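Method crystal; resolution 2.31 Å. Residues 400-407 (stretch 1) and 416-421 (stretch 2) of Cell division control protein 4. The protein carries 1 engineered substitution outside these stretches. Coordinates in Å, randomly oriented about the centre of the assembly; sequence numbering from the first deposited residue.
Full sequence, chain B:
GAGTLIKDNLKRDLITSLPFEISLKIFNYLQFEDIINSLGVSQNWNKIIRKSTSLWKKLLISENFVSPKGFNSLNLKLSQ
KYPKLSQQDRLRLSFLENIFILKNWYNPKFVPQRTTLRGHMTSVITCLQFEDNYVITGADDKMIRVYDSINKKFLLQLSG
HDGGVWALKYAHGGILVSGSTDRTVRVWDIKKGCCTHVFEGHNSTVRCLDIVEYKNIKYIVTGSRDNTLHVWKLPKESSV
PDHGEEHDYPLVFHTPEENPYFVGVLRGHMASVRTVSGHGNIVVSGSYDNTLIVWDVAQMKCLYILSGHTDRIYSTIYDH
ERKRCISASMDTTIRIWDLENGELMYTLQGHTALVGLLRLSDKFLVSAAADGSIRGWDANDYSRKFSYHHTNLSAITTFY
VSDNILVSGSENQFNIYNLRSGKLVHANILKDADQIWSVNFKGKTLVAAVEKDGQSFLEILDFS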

ATOM      1  N   TYR B 400      -8.736   0.874  10.557  1.00 30.57           N
ATOM      2  CA  TYR B 400      -7.439   0.887   9.907  1.00 27.56           C
ATOM      3  C   TYR B 400      -7.628   0.328   8.518  1.00 28.81           C
ATOM      4  O   TYR B 400      -8.563  -0.438   8.278  1.00 28.93           O
ATOM      5  CB  TYR B 400      -6.416   0.067  10.689  1.00 27.03           C
ATOM      6  CG  TYR B 400      -4.981   0.480  10.415  1.00 32.12           C
ATOM      7  CD1 TYR B 400      -4.398   1.531  11.112  1.00 28.68           C
ATOM      8  CD2 TYR B 400      -4.212  -0.184   9.462  1.00 28.21           C
ATOM      9  CE1 TYR B 400      -3.088   1.912  10.869  1.00 35.60           C
ATOM     10  CE2 TYR B 400      -2.897   0.190   9.214  1.00 28.16           C
ATOM     11  CZ  TYR B 400      -2.344   1.238   9.920  1.00 35.51           C
ATOM     12  OH  TYR B 400      -1.040   1.615   9.678  1.00 40.36           O
ATOM     13  N   VAL B 401      -6.754   0.710   7.594  1.00 26.89           N
ATOM     14  CA  VAL B 401      -7.001   0.378   6.201  1.00 28.63           C
ATOM     15  C   VAL B 401      -5.734   0.245   5.361  1.00 33.92           C
ATOM     16  O   VAL B 401      -4.726   0.915   5.603  1.00 31.67           O
ATOM     17  CB  VAL B 401      -7.945   1.423   5.562  1.00 27.95           C
ATOM     18  CG1 VAL B 401      -7.205   2.737   5.310  1.00 19.98           C
ATOM     19  CG2 VAL B 401      -8.563   0.888   4.274  1.00 28.71           C
ATOM     20  N   SER B 402      -5.800  -0.652   4.383  1.00 27.76           N
ATOM     21  CA  SER B 402      -4.798  -0.749   3.337  1.00 28.89           C
ATOM     22  C   SER B 402      -5.555  -0.743   2.017  1.00 31.54           C
ATOM     23  O   SER B 402      -6.774  -0.579   2.005  1.00 34.53           O
ATOM     24  CB  SER B 402      -4.006  -2.046   3.471  1.00 22.79           C
ATOM     25  OG  SER B 402      -4.830  -3.164   3.171  1.00 29.74           O
ATOM     26  N   ASP B 403      -4.847  -0.931   0.909  1.00 26.77           N
ATOM     27  CA  ASP B 403      -5.502  -0.992  -0.392  1.00 29.85           C
ATOM     28  C   ASP B 403      -6.396  -2.222  -0.503  1.00 28.21           C
ATOM     29  O   ASP B 403      -7.342  -2.237  -1.279  1.00 32.77           O
ATOM     30  CB  ASP B 403      -4.476  -0.998  -1.527  1.00 32.85           C
ATOM     31  CG  ASP B 403      -3.762   0.332  -1.684  1.00 37.10           C
ATOM     32  OD1 ASP B 403      -4.275   1.365  -1.193  1.00 33.34           O
ATOM     33  OD2 ASP B 403      -2.682   0.341  -2.311  1.00 40.18           O
ATOM     34  N   ASN B 404      -6.097  -3.244   0.290  1.00 27.72           N
ATOM     35  CA  ASN B 404      -6.790  -4.519   0.195  1.00 28.24           C
ATOM     36  C   ASN B 404      -7.837  -4.766   1.282  1.00 30.45           C
ATOM     37  O   ASN B 404      -8.831  -5.449   1.048  1.00 31.26           O
ATOM     38  CB  ASN B 404      -5.772  -5.658   0.200  1.00 29.90           C
ATOM     39  CG  ASN B 404      -4.945  -5.701  -1.071  1.00 31.91           C
ATOM     40  OD1 ASN B 404      -5.459  -5.477  -2.163  1.00 35.60           O
ATOM     41  ND2 ASN B 404      -3.659  -5.988  -0.932  1.00 32.09           N
ATOM     42  N   ILE B 405      -7.616  -4.198   2.464  1.00 30.58           N
ATOM     43  CA  ILE B 405      -8.405  -4.538   3.640  1.00 26.20           C
ATOM     44  C   ILE B 405      -8.836  -3.308   4.432  1.00 29.41           C
ATOM     45  O   ILE B 405      -8.050  -2.386   4.634  1.00 26.91           O
ATOM     46  CB  ILE B 405      -7.603  -5.472   4.583  1.00 32.04           C
ATOM     47  CG1 ILE B 405      -7.443  -6.862   3.962  1.00 31.43           C
ATOM     48  CG2 ILE B 405      -8.280  -5.599   5.941  1.00 29.53           C
ATOM     49  CD1 ILE B 405      -8.708  -7.695   4.019  1.00 34.53           C
ATOM     50  N   LEU B 406     -10.093  -3.303   4.871  1.00 33.99           N
ATOM     51  CA  LEU B 406     -10.571  -2.353   5.868  1.00 31.87           C
ATOM     52  C   LEU B 406     -10.991  -3.112   7.129  1.00 34.00           C
ATOM     53  O   LEU B 406     -11.736  -4.090   7.055  1.00 32.53           O
ATOM     54  CB  LEU B 406     -11.759  -1.552   5.330  1.00 27.97           C
ATOM     55  CG  LEU B 406     -12.573  -0.722   6.333  1.00 28.73           C
ATOM     56  CD1 LEU B 406     -11.764   0.452   6.857  1.00 27.61           C
ATOM     57  CD2 LEU B 406     -13.910  -0.238   5.737  1.00 21.81           C
ATOM     58  N   VAL B 407     -10.495  -2.670   8.281  1.00 27.86           N
ATOM     59  CA  VAL B 407     -10.956  -3.192   9.559  1.00 31.59           C
ATOM     60  C   VAL B 407     -11.516  -2.023  10.360  1.00 31.56           C
ATOM     61  O   VAL B 407     -10.837  -1.020  10.534  1.00 29.38           O
ATOM     62  CB  VAL B 407      -9.817  -3.859  10.360  1.00 32.29           C
ATOM     63  CG1 VAL B 407     -10.336  -4.345  11.706  1.00 35.27           C
ATOM     64  CG2 VAL B 407      -9.213  -5.012   9.581  1.00 25.81           C
ATOM     65  N   ILE B 416     -14.238  -6.810   9.330  1.00 33.97           N
ATOM     66  CA  ILE B 416     -13.152  -6.898   8.368  1.00 27.75           C
ATOM     67  C   ILE B 416     -13.758  -6.941   6.968  1.00 30.96           C
ATOM     68  O   ILE B 416     -14.545  -7.842   6.653  1.00 30.95           O
ATOM     69  CB  ILE B 416     -12.288  -8.157   8.620  1.00 25.29           C
ATOM     70  CG1 ILE B 416     -11.727  -8.138  10.043  1.00 26.17           C
ATOM     71  CG2 ILE B 416     -11.155  -8.259   7.599  1.00 23.13           C
ATOM     72  CD1 ILE B 416     -10.890  -9.351  10.391  1.00 27.78           C
ATOM     73  N   TYR B 417     -13.414  -5.958   6.137  1.00 25.34           N
ATOM     74  CA  TYR B 417     -13.966  -5.882   4.782  1.00 29.77           C
ATOM     75  C   TYR B 417     -12.931  -6.133   3.683  1.00 33.18           C
ATOM     76  O   TYR B 417     -11.813  -5.621   3.733  1.00 30.55           O
ATOM     77  CB  TYR B 417     -14.605  -4.515   4.526  1.00 32.17           C
ATOM     78  CG  TYR B 417     -15.667  -4.084   5.511  1.00 34.10           C
ATOM     79  CD1 TYR B 417     -15.330  -3.377   6.664  1.00 28.18           C
ATOM     80  CD2 TYR B 417     -17.010  -4.348   5.273  1.00 29.58           C
ATOM     81  CE1 TYR B 417     -16.302  -2.964   7.560  1.00 28.06           C
ATOM     82  CE2 TYR B 417     -17.988  -3.940   6.165  1.00 28.61           C
ATOM     83  CZ  TYR B 417     -17.631  -3.249   7.304  1.00 30.96           C
ATOM     84  OH  TYR B 417     -18.608  -2.843   8.187  1.00 35.20           O
ATOM     85  N   ASN B 418     -13.326  -6.918   2.685  1.00 33.17           N
ATOM     86  CA  ASN B 418     -12.562  -7.079   1.453  1.00 26.36           C
ATOM     87  C   ASN B 418     -12.841  -5.889   0.543  1.00 31.93           C
ATOM     88  O   ASN B 418     -13.942  -5.763   0.008  1.00 35.90           O
ATOM     89  CB  ASN B 418     -12.987  -8.379   0.762  1.00 26.48           C
ATOM     90  CG  ASN B 418     -12.210  -8.668  -0.520  1.00 30.47           C
ATOM     91  OD1 ASN B 418     -11.729  -7.762  -1.207  1.00 29.90           O
ATOM     92  ND2 ASN B 418     -12.104  -9.947  -0.853  1.00 26.10           N
ATOM     93  N   LEU B 419     -11.849  -5.023   0.357  1.00 27.23           N
ATOM     94  CA  LEU B 419     -12.047  -3.814  -0.440  1.00 29.71           C
ATOM     95  C   LEU B 419     -12.092  -4.071  -1.948  1.00 35.34           C
ATOM     96  O   LEU B 419     -12.553  -3.220  -2.706  1.00 33.80           O
ATOM     97  CB  LEU B 419     -10.990  -2.756  -0.110  1.00 30.72           C
ATOM     98  CG  LEU B 419     -11.055  -2.183   1.308  1.00 32.27           C
ATOM     99  CD1 LEU B 419     -10.081  -1.024   1.458  1.00 25.73           C
ATOM    100  CD2 LEU B 419     -12.477  -1.748   1.657  1.00 27.72           C
ATOM    101  N   ARG B 420     -11.621  -5.237  -2.385  1.00 36.27           N
ATOM    102  CA  ARG B 420     -11.714  -5.593  -3.800  1.00 40.50           C
ATOM    103  C   ARG B 420     -13.133  -6.001  -4.186  1.00 39.43           C
ATOM    104  O   ARG B 420     -13.685  -5.495  -5.159  1.00 38.33           O
ATOM    105  CB  ARG B 420     -10.741  -6.715  -4.156  1.00 40.37           C
ATOM    106  CG  ARG B 420      -9.288  -6.328  -4.028  1.00 42.30           C
ATOM    107  CD  ARG B 420      -8.391  -7.391  -4.618  1.00 41.24           C
ATOM    108  NE  ARG B 420      -6.997  -7.163  -4.261  1.00 42.31           N
ATOM    109  CZ  ARG B 420      -6.000  -7.966  -4.613  1.00 43.85           C
ATOM    110  NH1 ARG B 420      -6.246  -9.051  -5.341  1.00 36.25           N
ATOM    111  NH2 ARG B 420      -4.759  -7.680  -4.239  1.00 40.69           N
ATOM    112  N   SER B 421     -13.713  -6.914  -3.415  1.00 36.27           N
ATOM    113  CA  SER B 421     -15.048  -7.424  -3.693  1.00 35.62           C
ATOM    114  C   SER B 421     -16.101  -6.547  -3.036  1.00 39.42           C
ATOM    115  O   SER B 421     -17.288  -6.633  -3.359  1.00 40.68           O
ATOM    116  CB  SER B 421     -15.185  -8.845  -3.153  1.00 34.76           C
ATOM    117  OG  SER B 421     -15.202  -8.833  -1.735  1.00 41.59           O
TER

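What joins the backbones of the two stretches? Residues 405-407 and 416-418 run as neighbouring antiparallel strands, and Leu406 and Tyr417 form the hydrogen-bonded pair at their centre. Leu406 N donates to Tyr417 O at 3.1 Å, and Tyr417 N donates to Leu406 O at 2.7 Å, both nearly straight. The same two carbonyls also receive CA-H...O contacts, from Ile405 CA to Tyr417 O at 3.6 Å and from Ile416 CA to Leu406 O at 3.4 Å. The pairing reaches one step past the strands, where Leu419 N donates to Asn404 O at 3.1 Å.

Why does Leu419 cover more surface than any other residue here? Its CA-to-CB bond points toward the other stretch, and its chi1 m, chi2 t rotamer extends the branched end over the turn and the start of the strand. Leu419 CD1 lies 3.7 Å from Val401 CG2 and 3.4 Å from Ser402 O, while Leu419 CD2 packs 3.7 Å from Leu406 CB. A flexible, wholly apolar side chain suits this spot, since it can touch several groups at once and has no polar atom to satisfy.

How does Leu406, second in area covered, use its side chain? It projects to the same face of the sheet as Tyr417, and Leu406 CD2 approaches Tyr417 CD1 to 3.6 Å, meeting the ring obliquely. The broad aromatic surface offers the leucine methyl an apolar neighbour beside the backbone pair. On the other face, Val407 and Ile416 lie side by side, with Val407 CG2 4.0 Å from Ile416 CG1; Ile405 CG2 adds a looser contact with Ile416 CG2 at 4.3 Å. These beta-branched residues are at home in strands, and their methyls help fill the buried space.

What makes Asn404 fit where the strand begins? Its CA-to-CB bond points away from the other stretch, yet the amide end comes nearer, and OD1 accepts two hydrogen bonds from one guanidinium: Arg420 NE and Arg420 NH2 each lie 3.1 Å from Asn404 OD1. The oxygen sits at the edge of the group, near its plane, where both N-H bonds can reach it; the long arginine spans the distance with chi2 and chi3 both t. Asn404 ND2 is satisfied elsewhere in the structure. The turn is steadied from within by Ser402 OG, which accepts from Asn404 N and Ile405 N, while Asn418 OD1 does likewise for Arg420 N and Ser421 N after the second strand.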